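Local coordinates for protein sphingomyelinase C (PDB 7CNE) that belongs to the endonuclease/exonuclease/phosphatase family and has the two-sheet fold characteristic of DNase I-like proteins, at residues A[227-232]-A[241-246]; A[263-268]-A[289-294]; A[270-275]-A[283-288]. One frame throughout, in Å; residues are numbered along the deposited sequence.

Interaction 1. Residues A[227-232]-A[241-246]; sequences DTKENS and DPREDL
Arg243 buries more surface here than any other residue, and Asp227 and Glu230 share its NH2 atom. Two salt bridges meet there. The first is short: Arg243 NH2 to Asp227 OD2 is 2.7 Å, with an N-H...O angle of 152°. It uses the syn lone pair of OD2. The two side chains lie side by side and point the same way, which also brings Arg243 NE to 2.8 Å from Asp227 OD1. The second bridge, Arg243 NH2 to Glu230 OE2, is 2.9 Å long and is weak as a hydrogen bond. Both oxygens sit at the edge of the guanidinium, near its plane.

Packing over the flat group comes from Lys229. Its CB lies 3.9 Å above the guanidinium plane, offset toward the rim. Its CD comes within 3.3 Å of Arg243 NH1. The chain then bends at its last torsion, and the ammonium end leads away from the arginine.

A separate hydrogen bond joins the two loops. Thr228 OG1 donates to Asp241 O at 2.7 Å. The first torsion of Thr228 (chi1 55°) sets OG1 between the backbone N and the carbonyl carbon, on the side of Asp241.

Within 227-232, Asp227 OD1 accepts from the backbone N of Lys229 and of Glu230, an Asx turn and the wider Asx motif. The bond from Glu230 N arrives from above the carboxylate plane.

The contact ties together the loops before and after helix 232-237. Asp227 OD2 is also hydrogen-bonded to His222 NE2, and Glu230 OE1 accepts from Gln267 NE2. The Asx turn fixes the carboxylate of Asp227. Two carboxylates grip one NH2 of the arginine, which probably balances its charge and limits its rotation.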
loop_
_atom_site.group_PDB
_atom_site.type_symbol
_atom_site.label_atom_id
_atom_site.label_comp_id
_atom_site.label_asym_id
_atom_site.label_seq_id
_atom_site.Cartn_x
_atom_site.Cartn_y
_atom_site.Cartn_z
ATOM N N ASP A 227 -10.502 1.049 -10.678
ATOM C CA ASP A 227 -11.418 1.237 -11.805
ATOM C C ASP A 227 -12.562 0.235 -11.681
ATOM O O ASP A 227 -12.456 -0.909 -12.130
ATOM C CB ASP A 227 -10.680 1.085 -13.133
ATOM C CG ASP A 227 -11.474 1.645 -14.310
ATOM O OD1 ASP A 227 -12.718 1.541 -14.291
ATOM O OD2 ASP A 227 -10.852 2.193 -15.248
ATOM N N THR A 228 -13.666 0.683 -11.079
ATOM C CA THR A 228 -14.864 -0.133 -10.931
ATOM C C THR A 228 -15.542 -0.476 -12.259
ATOM O O THR A 228 -16.531 -1.218 -12.257
ATOM C CB THR A 228 -15.852 0.601 -10.024
ATOM O OG1 THR A 228 -16.085 1.906 -10.563
ATOM C CG2 THR A 228 -15.253 0.750 -8.633
ATOM N N LYS A 229 -15.058 0.042 -13.384
ATOM C CA LYS A 229 -15.611 -0.345 -14.679
ATOM C C LYS A 229 -14.712 -1.326 -15.428
ATOM O O LYS A 229 -15.170 -2.409 -15.812
ATOM C CB LYS A 229 -15.874 0.900 -15.533
ATOM C CG LYS A 229 -16.353 0.588 -16.947
ATOM C CD LYS A 229 -16.334 1.831 -17.833
ATOM C CE LYS A 229 -17.203 1.647 -19.073
ATOM N NZ LYS A 229 -16.920 0.351 -19.758
ATOM N N GLU A 230 -13.424 -0.994 -15.598
ATOM C CA GLU A 230 -12.502 -1.785 -16.412
ATOM C C GLU A 230 -11.760 -2.875 -15.645
ATOM O O GLU A 230 -11.231 -3.798 -16.274
ATOM C CB GLU A 230 -11.467 -0.871 -17.074
ATOM C CG GLU A 230 -12.065 0.108 -18.077
ATOM C CD GLU A 230 -11.016 0.931 -18.813
ATOM O OE1 GLU A 230 -9.921 0.404 -19.124
ATOM O OE2 GLU A 230 -11.287 2.122 -19.086
ATOM N N ASN A 231 -11.668 -2.787 -14.322
ATOM C CA ASN A 231 -11.013 -3.828 -13.538
ATOM C C ASN A 231 -12.060 -4.874 -13.163
ATOM O O ASN A 231 -13.076 -4.542 -12.548
ATOM C CB ASN A 231 -10.328 -3.240 -12.298
ATOM C CG ASN A 231 -9.647 -4.302 -11.449
ATOM O OD1 ASN A 231 -10.317 -5.133 -10.842
ATOM N ND2 ASN A 231 -8.315 -4.286 -11.412
ATOM N N SER A 232 -11.803 -6.139 -13.523
ATOM C CA SER A 232 -12.832 -7.173 -13.402
ATOM C C SER A 232 -13.171 -7.499 -11.947
ATOM O O SER A 232 -14.330 -7.813 -11.642
ATOM C CB SER A 232 -12.399 -8.438 -14.153
ATOM O OG SER A 232 -11.247 -9.026 -13.580
ATOM N N ASP A 241 -20.402 1.714 -8.054
ATOM C CA ASP A 241 -19.647 2.797 -7.444
ATOM C C ASP A 241 -18.734 3.475 -8.462
ATOM O O ASP A 241 -18.319 2.858 -9.453
ATOM C CB ASP A 241 -18.825 2.268 -6.264
ATOM C CG ASP A 241 -19.705 1.855 -5.094
ATOM O OD1 ASP A 241 -20.259 2.754 -4.430
ATOM O OD2 ASP A 241 -19.864 0.637 -4.855
ATOM N N PRO A 242 -18.417 4.750 -8.255
ATOM C CA PRO A 242 -17.626 5.473 -9.255
ATOM C C PRO A 242 -16.195 4.974 -9.292
ATOM O O PRO A 242 -15.674 4.426 -8.318
ATOM C CB PRO A 242 -17.693 6.928 -8.778
ATOM C CG PRO A 242 -17.843 6.813 -7.294
ATOM C CD PRO A 242 -18.683 5.575 -7.062
ATOM N N ARG A 243 -15.562 5.161 -10.442
ATOM C CA ARG A 243 -14.140 4.887 -10.565
ATOM C C ARG A 243 -13.352 5.949 -9.807
ATOM O O ARG A 243 -13.672 7.137 -9.875
ATOM C CB ARG A 243 -13.748 4.872 -12.044
ATOM C CG ARG A 243 -14.781 4.149 -12.907
ATOM C CD ARG A 243 -14.748 4.634 -14.332
ATOM N NE ARG A 243 -13.576 4.140 -15.032
ATOM C CZ ARG A 243 -13.467 4.083 -16.354
ATOM N NH1 ARG A 243 -14.475 4.500 -17.116
ATOM N NH2 ARG A 243 -12.348 3.625 -16.909
ATOM N N GLU A 244 -12.332 5.524 -9.052
ATOM C CA GLU A 244 -11.468 6.477 -8.368
ATOM C C GLU A 244 -10.010 6.044 -8.479
ATOM O O GLU A 244 -9.668 5.042 -9.115
ATOM C CB GLU A 244 -11.880 6.705 -6.902
ATOM C CG GLU A 244 -13.377 6.619 -6.642
ATOM C CD GLU A 244 -13.779 6.977 -5.215
ATOM O OE1 GLU A 244 -12.996 6.756 -4.274
ATOM O OE2 GLU A 244 -14.898 7.508 -5.051
ATOM N N ASP A 245 -9.143 6.838 -7.864
ATOM C CA ASP A 245 -7.713 6.823 -8.165
ATOM C C ASP A 245 -6.986 7.055 -6.846
ATOM O O ASP A 245 -6.814 8.207 -6.431
ATOM C CB ASP A 245 -7.388 7.904 -9.191
ATOM C CG ASP A 245 -5.996 7.802 -9.722
ATOM O OD1 ASP A 245 -5.485 6.663 -9.835
ATOM O OD2 ASP A 245 -5.405 8.867 -10.017
ATOM N N LEU A 246 -6.535 5.961 -6.210
ATOM C CA LEU A 246 -6.302 5.942 -4.771
ATOM C C LEU A 246 -4.867 5.691 -4.320
ATOM O O LEU A 246 -4.603 5.797 -3.114
ATOM C CB LEU A 246 -7.194 4.869 -4.115
ATOM C CG LEU A 246 -8.692 4.939 -4.425
ATOM C CD1 LEU A 246 -9.457 3.787 -3.752
ATOM C CD2 LEU A 246 -9.199 6.281 -3.961
#

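Interaction 2. Residues A[263-268]-A[289-294]; sequences NTVVQE and GHYPVI
The ring of Tyr291 has Gln267 over one face. Gln267 CG stands 3.9 Å from the ring centroid in a CH-pi contact, and Gln267 CA lies over the same face, offset toward the rim. Val266 O and Val265 CG1 approach the ring obliquely, and the ring of His222 meets it with its plane steeply turned. The ring packs at the end of an antiparallel strand pair, 261-265 with 293-297. They are neighbours in the mixed sheet of a DNase I-like fold, and strand 218-221 flanks the first while 12-19 flanks the second.

The amide of Gln267 stands nearly perpendicular to the tyrosine ring, with planes 89° apart. Gln267 CG is anti to the backbone N (chi1 -176°), which carries it over the ring, and the extended chain runs on beside the phenol. Gln267 NE2 then donates to Tyr291 OH at 3.0 Å, with the hydroxyl in the amide plane. The same NE2 also gives a hydrogen bond to Glu230 OE1.

Thr264 and Ile294 form a hydrogen-bonded pair: each backbone N donates to the other residue's O. Val265 and Val293 form the non-hydrogen-bonded pair that follows. Past the regular strand, Val266 N still donates to Pro292 O at 3.0 Å, nearly along the C=O axis.

The sheet faces separate the side chains. Val265 CG2 meets Val293 CG2 at 4.1 Å on one face, and Val265 CG1 touches Tyr291 CB at 3.8 Å. Val266 CG2 reaches Ile294 CD1 at 3.9 Å, and Val266 CB packs on Pro292 CG.

On the face of Thr264 and Ile294, one water links the two residues. It donates to Ile294 O at 2.6 Å and is hydrogen-bonded to Thr264 OG1, also at 2.6 Å.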
loop_
_atom_site.group_PDB
_atom_site.type_symbol
_atom_site.label_atom_id
_atom_site.label_comp_id
_atom_site.label_asym_id
_atom_site.label_seq_id
_atom_site.Cartn_x
_atom_site.Cartn_y
_atom_site.Cartn_z
ATOM N N ASN A 263 4.177 9.196 -10.855
ATOM C CA ASN A 263 3.395 8.010 -10.492
ATOM C C ASN A 263 2.683 7.542 -11.758
ATOM O O ASN A 263 1.910 8.310 -12.343
ATOM C CB ASN A 263 2.337 8.303 -9.412
ATOM C CG ASN A 263 2.913 8.515 -8.006
ATOM O OD1 ASN A 263 2.148 8.594 -7.038
ATOM N ND2 ASN A 263 4.235 8.631 -7.885
ATOM N N THR A 264 2.918 6.302 -12.175
ATOM C CA THR A 264 2.245 5.742 -13.346
ATOM C C THR A 264 1.294 4.630 -12.917
ATOM O O THR A 264 1.716 3.652 -12.287
ATOM C CB THR A 264 3.255 5.213 -14.366
ATOM O OG1 THR A 264 4.140 6.274 -14.734
ATOM C CG2 THR A 264 2.536 4.715 -15.612
ATOM N N VAL A 265 0.016 4.788 -13.246
ATOM C CA VAL A 265 -0.974 3.740 -13.014
ATOM C C VAL A 265 -0.899 2.765 -14.184
ATOM O O VAL A 265 -1.095 3.155 -15.340
ATOM C CB VAL A 265 -2.384 4.328 -12.871
ATOM C CG1 VAL A 265 -3.383 3.233 -12.466
ATOM C CG2 VAL A 265 -2.387 5.493 -11.857
ATOM N N VAL A 266 -0.603 1.504 -13.896
ATOM C CA VAL A 266 -0.282 0.520 -14.928
ATOM C C VAL A 266 -1.431 -0.474 -15.003
ATOM O O VAL A 266 -1.605 -1.303 -14.101
ATOM C CB VAL A 266 1.045 -0.195 -14.642
ATOM C CG1 VAL A 266 1.259 -1.309 -15.643
ATOM C CG2 VAL A 266 2.215 0.792 -14.667
ATOM N N GLN A 267 -2.201 -0.414 -16.091
ATOM C CA GLN A 267 -3.347 -1.308 -16.294
ATOM C C GLN A 267 -2.871 -2.601 -16.962
ATOM O O GLN A 267 -3.005 -2.803 -18.169
ATOM C CB GLN A 267 -4.417 -0.597 -17.116
ATOM C CG GLN A 267 -5.712 -1.370 -17.342
ATOM C CD GLN A 267 -6.687 -0.589 -18.200
ATOM O OE1 GLN A 267 -6.337 -0.116 -19.278
ATOM N NE2 GLN A 267 -7.906 -0.414 -17.705
ATOM N N GLU A 268 -2.291 -3.493 -16.153
ATOM C CA GLU A 268 -1.795 -4.780 -16.635
ATOM C C GLU A 268 -2.778 -5.872 -16.227
ATOM O O GLU A 268 -3.041 -6.063 -15.032
ATOM C CB GLU A 268 -0.394 -5.092 -16.093
ATOM C CG GLU A 268 0.071 -6.527 -16.420
ATOM C CD GLU A 268 1.476 -6.880 -15.916
ATOM O OE1 GLU A 268 2.255 -5.974 -15.551
ATOM O OE2 GLU A 268 1.809 -8.083 -15.893
ATOM N N GLY A 289 -8.262 -5.846 -7.281
ATOM C CA GLY A 289 -9.175 -4.797 -7.677
ATOM C C GLY A 289 -8.518 -3.471 -7.978
ATOM O O GLY A 289 -9.164 -2.588 -8.550
ATOM N N HIS A 290 -7.247 -3.316 -7.611
ATOM C CA HIS A 290 -6.473 -2.119 -7.899
ATOM C C HIS A 290 -5.533 -2.368 -9.078
ATOM O O HIS A 290 -5.202 -3.509 -9.414
ATOM C CB HIS A 290 -5.654 -1.691 -6.676
ATOM C CG HIS A 290 -6.477 -1.122 -5.556
ATOM N ND1 HIS A 290 -6.390 0.196 -5.163
ATOM C CD2 HIS A 290 -7.391 -1.696 -4.735
ATOM C CE1 HIS A 290 -7.216 0.412 -4.155
ATOM N NE2 HIS A 290 -7.841 -0.720 -3.880
ATOM N N TYR A 291 -5.118 -1.306 -9.686
ATOM C CA TYR A 291 -3.970 -1.391 -10.564
ATOM C C TYR A 291 -2.703 -1.004 -9.811
ATOM O O TYR A 291 -2.735 -0.133 -8.936
ATOM C CB TYR A 291 -4.140 -0.468 -11.775
ATOM C CG TYR A 291 -5.279 -0.885 -12.683
ATOM C CD1 TYR A 291 -5.409 -2.207 -13.114
ATOM C CD2 TYR A 291 -6.225 0.045 -13.111
ATOM C CE1 TYR A 291 -6.463 -2.587 -13.960
ATOM C CE2 TYR A 291 -7.275 -0.323 -13.944
ATOM C CZ TYR A 291 -7.387 -1.635 -14.363
ATOM O OH TYR A 291 -8.433 -1.985 -15.192
ATOM N N PRO A 292 -1.579 -1.641 -10.132
ATOM C CA PRO A 292 -0.302 -1.216 -9.554
ATOM C C PRO A 292 0.049 0.205 -9.977
ATOM O O PRO A 292 -0.281 0.659 -11.077
ATOM C CB PRO A 292 0.698 -2.229 -10.125
ATOM C CG PRO A 292 0.077 -2.647 -11.444
ATOM C CD PRO A 292 -1.406 -2.718 -11.124
ATOM N N VAL A 293 0.718 0.915 -9.075
ATOM C CA VAL A 293 1.254 2.239 -9.352
ATOM C C VAL A 293 2.767 2.150 -9.223
ATOM O O VAL A 293 3.284 1.727 -8.182
ATOM C CB VAL A 293 0.676 3.299 -8.402
ATOM C CG1 VAL A 293 1.452 4.613 -8.527
ATOM C CG2 VAL A 293 -0.801 3.499 -8.695
ATOM N N ILE A 294 3.471 2.525 -10.279
ATOM C CA ILE A 294 4.923 2.501 -10.300
ATOM C C ILE A 294 5.400 3.941 -10.317
ATOM O O ILE A 294 4.991 4.734 -11.177
ATOM C CB ILE A 294 5.466 1.708 -11.495
ATOM C CG1 ILE A 294 5.117 0.225 -11.323
ATOM C CG2 ILE A 294 6.985 1.913 -11.614
ATOM C CD1 ILE A 294 5.249 -0.588 -12.584
HETATM O O HOH W 1 6.199 5.935 -13.187
#

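Interaction 3. Residues A[270-275]-A[283-288]; sequences SAPWTV and TYTDLS
Trp273 meets Tyr284 because of its first two torsions. Trp273 CG lies between the backbone N and the carbonyl carbon (chi1 57°), and with chi2 near -84° the indole reaches Tyr284. Tyr284 CG is anti to the carbonyl carbon. Its CB and CD1 lie over one face of the indole. Tyr284 CB is 3.3 Å above the indole plane, offset toward the rim, and Trp273 CH2 comes within 3.5 Å of Tyr284 CD1. The two rings meet obliquely, with planes 32° apart. Val275 CG2 adds a contact at the edge of the tyrosine ring.

The indole N-H is also used. Trp273 NE1 donates to Asp286 O at 3.0 Å. The oxygen lies in the ring plane, while NE1 stands above the carbonyl plane.

The backbones pair as well. Trp273 and Tyr284 exchange two N-H...O bonds. Ser270 N donates to Thr285 O at 2.9 Å, beyond the regular strands. On the other face Thr274 OG1 and Thr283 OG1 are hydrogen-bonded at 2.6 Å, and either may be the donor. Pro272 CB rests on Thr283 CG2 at 3.7 Å. Ser270 CB packs against Leu287 CG at 3.8 Å.

Helix 232-237 and helix 30-39 lie against this region: Ile233 touches both aromatic side chains, and Leu287 packs on Ile37. This is a two-stranded antiparallel beta hairpin, 273-276 with 281-284, set apart from the two larger sheets of the DNase I-like fold. Some bacterial sphingomyelinases, such as that of Bacillus cereus, carry a protruding hairpin linked to membrane binding; this one probably corresponds to it.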
loop_
_atom_site.group_PDB
_atom_site.type_symbol
_atom_site.label_atom_id
_atom_site.label_comp_id
_atom_site.label_asym_id
_atom_site.label_seq_id
_atom_site.Cartn_x
_atom_site.Cartn_y
_atom_site.Cartn_z
ATOM N N SER A 270 -4.330 -9.984 -16.376
ATOM C CA SER A 270 -3.814 -11.316 -16.121
ATOM C C SER A 270 -4.531 -12.319 -17.012
ATOM O O SER A 270 -5.614 -12.050 -17.536
ATOM C CB SER A 270 -4.009 -11.718 -14.655
ATOM O OG SER A 270 -5.383 -12.012 -14.372
ATOM N N ALA A 271 -3.925 -13.492 -17.156
ATOM C CA ALA A 271 -4.651 -14.616 -17.721
ATOM C C ALA A 271 -5.910 -14.867 -16.891
ATOM O O ALA A 271 -5.938 -14.578 -15.688
ATOM C CB ALA A 271 -3.776 -15.870 -17.745
ATOM N N PRO A 272 -6.980 -15.368 -17.512
ATOM C CA PRO A 272 -8.196 -15.644 -16.746
ATOM C C PRO A 272 -7.946 -16.687 -15.673
ATOM O O PRO A 272 -7.133 -17.602 -15.831
ATOM C CB PRO A 272 -9.185 -16.157 -17.804
ATOM C CG PRO A 272 -8.330 -16.583 -18.960
ATOM C CD PRO A 272 -7.172 -15.617 -18.951
ATOM N N TRP A 273 -8.658 -16.517 -14.557
ATOM C CA TRP A 273 -8.693 -17.483 -13.476
ATOM C C TRP A 273 -10.126 -17.530 -12.973
ATOM O O TRP A 273 -10.848 -16.531 -13.018
ATOM C CB TRP A 273 -7.715 -17.132 -12.343
ATOM C CG TRP A 273 -7.943 -15.771 -11.761
ATOM C CD1 TRP A 273 -7.471 -14.586 -12.241
ATOM C CD2 TRP A 273 -8.725 -15.456 -10.602
ATOM N NE1 TRP A 273 -7.904 -13.548 -11.443
ATOM C CE2 TRP A 273 -8.678 -14.058 -10.433
ATOM C CE3 TRP A 273 -9.464 -16.220 -9.690
ATOM C CZ2 TRP A 273 -9.337 -13.409 -9.388
ATOM C CZ3 TRP A 273 -10.111 -15.578 -8.653
ATOM C CH2 TRP A 273 -10.045 -14.184 -8.510
ATOM N N THR A 274 -10.543 -18.704 -12.526
ATOM C CA THR A 274 -11.943 -18.945 -12.238
ATOM C C THR A 274 -12.090 -19.548 -10.853
ATOM O O THR A 274 -11.281 -20.381 -10.432
ATOM C CB THR A 274 -12.569 -19.868 -13.296
ATOM O OG1 THR A 274 -12.404 -19.273 -14.593
ATOM C CG2 THR A 274 -14.051 -20.079 -13.024
ATOM N N VAL A 275 -13.117 -19.096 -10.139
ATOM C CA VAL A 275 -13.455 -19.624 -8.829
ATOM C C VAL A 275 -14.959 -19.861 -8.804
ATOM O O VAL A 275 -15.705 -19.365 -9.653
ATOM C CB VAL A 275 -13.034 -18.673 -7.688
ATOM C CG1 VAL A 275 -11.514 -18.658 -7.534
ATOM C CG2 VAL A 275 -13.567 -17.282 -7.951
ATOM N N THR A 283 -15.162 -15.803 -13.546
ATOM C CA THR A 283 -13.848 -15.696 -14.168
ATOM C C THR A 283 -13.387 -14.244 -14.148
ATOM O O THR A 283 -14.141 -13.346 -14.524
ATOM C CB THR A 283 -13.868 -16.234 -15.604
ATOM O OG1 THR A 283 -14.175 -17.635 -15.582
ATOM C CG2 THR A 283 -12.502 -16.042 -16.261
ATOM N N TYR A 284 -12.149 -14.024 -13.717
ATOM C CA TYR A 284 -11.573 -12.692 -13.614
ATOM C C TYR A 284 -10.301 -12.611 -14.447
ATOM O O TYR A 284 -9.646 -13.623 -14.714
ATOM C CB TYR A 284 -11.266 -12.336 -12.153
ATOM C CG TYR A 284 -12.493 -12.404 -11.272
ATOM C CD1 TYR A 284 -12.811 -13.562 -10.574
ATOM C CD2 TYR A 284 -13.345 -11.314 -11.165
ATOM C CE1 TYR A 284 -13.954 -13.629 -9.771
ATOM C CE2 TYR A 284 -14.480 -11.369 -10.368
ATOM C CZ TYR A 284 -14.777 -12.529 -9.677
ATOM O OH TYR A 284 -15.905 -12.572 -8.893
ATOM N N THR A 285 -9.953 -11.386 -14.853
ATOM C CA THR A 285 -8.754 -11.148 -15.651
ATOM C C THR A 285 -7.874 -10.079 -15.017
ATOM O O THR A 285 -7.139 -9.382 -15.719
ATOM C CB THR A 285 -9.106 -10.760 -17.090
ATOM O OG1 THR A 285 -10.198 -9.839 -17.089
ATOM C CG2 THR A 285 -9.471 -12.002 -17.923
ATOM N N ASP A 286 -7.945 -9.931 -13.691
ATOM C CA ASP A 286 -7.044 -9.055 -12.951
ATOM C C ASP A 286 -6.603 -9.761 -11.683
ATOM O O ASP A 286 -7.318 -10.622 -11.159
ATOM C CB ASP A 286 -7.688 -7.714 -12.581
ATOM C CG ASP A 286 -8.171 -6.952 -13.794
ATOM O OD1 ASP A 286 -9.304 -7.222 -14.243
ATOM O OD2 ASP A 286 -7.412 -6.100 -14.302
ATOM N N LEU A 287 -5.419 -9.390 -11.191
ATOM C CA LEU A 287 -4.880 -10.031 -10.001
ATOM C C LEU A 287 -5.358 -9.367 -8.716
ATOM O O LEU A 287 -5.174 -9.931 -7.631
ATOM C CB LEU A 287 -3.350 -10.046 -10.060
ATOM C CG LEU A 287 -2.785 -10.961 -11.159
ATOM C CD1 LEU A 287 -1.263 -10.919 -11.188
ATOM C CD2 LEU A 287 -3.272 -12.388 -10.967
ATOM N N SER A 288 -5.980 -8.202 -8.813
ATOM C CA SER A 288 -6.594 -7.552 -7.663
ATOM C C SER A 288 -7.555 -6.506 -8.199
ATOM O O SER A 288 -7.673 -6.308 -9.414
ATOM C CB SER A 288 -5.544 -6.949 -6.720
ATOM O OG SER A 288 -5.068 -5.708 -7.184
#

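Overall arrangement
All three contacts lie on the same side of the chain's centre. Interactions 1 and 2 have centres about 12 Å apart and join through Glu230 OE1 and Gln267 NE2, 2.6 Å apart. Interaction 3 lies about 16 Å from each of the others, centre to centre. Its segment 283-288 meets the start of helix 232-237: Ser232 OG is 2.7 Å from Asp286 OD1, and Asn231 ND2 is 2.9 Å from Ser288 O. Along the chain, interaction 1 comes first, and the hairpin of interaction 3 lies between the two strands of interaction 2. His290, whose N is hydrogen-bonded to Ser288 OG, is hydrogen-bonded through NE2 to a succinic acid, probably from the crystallisation liquor.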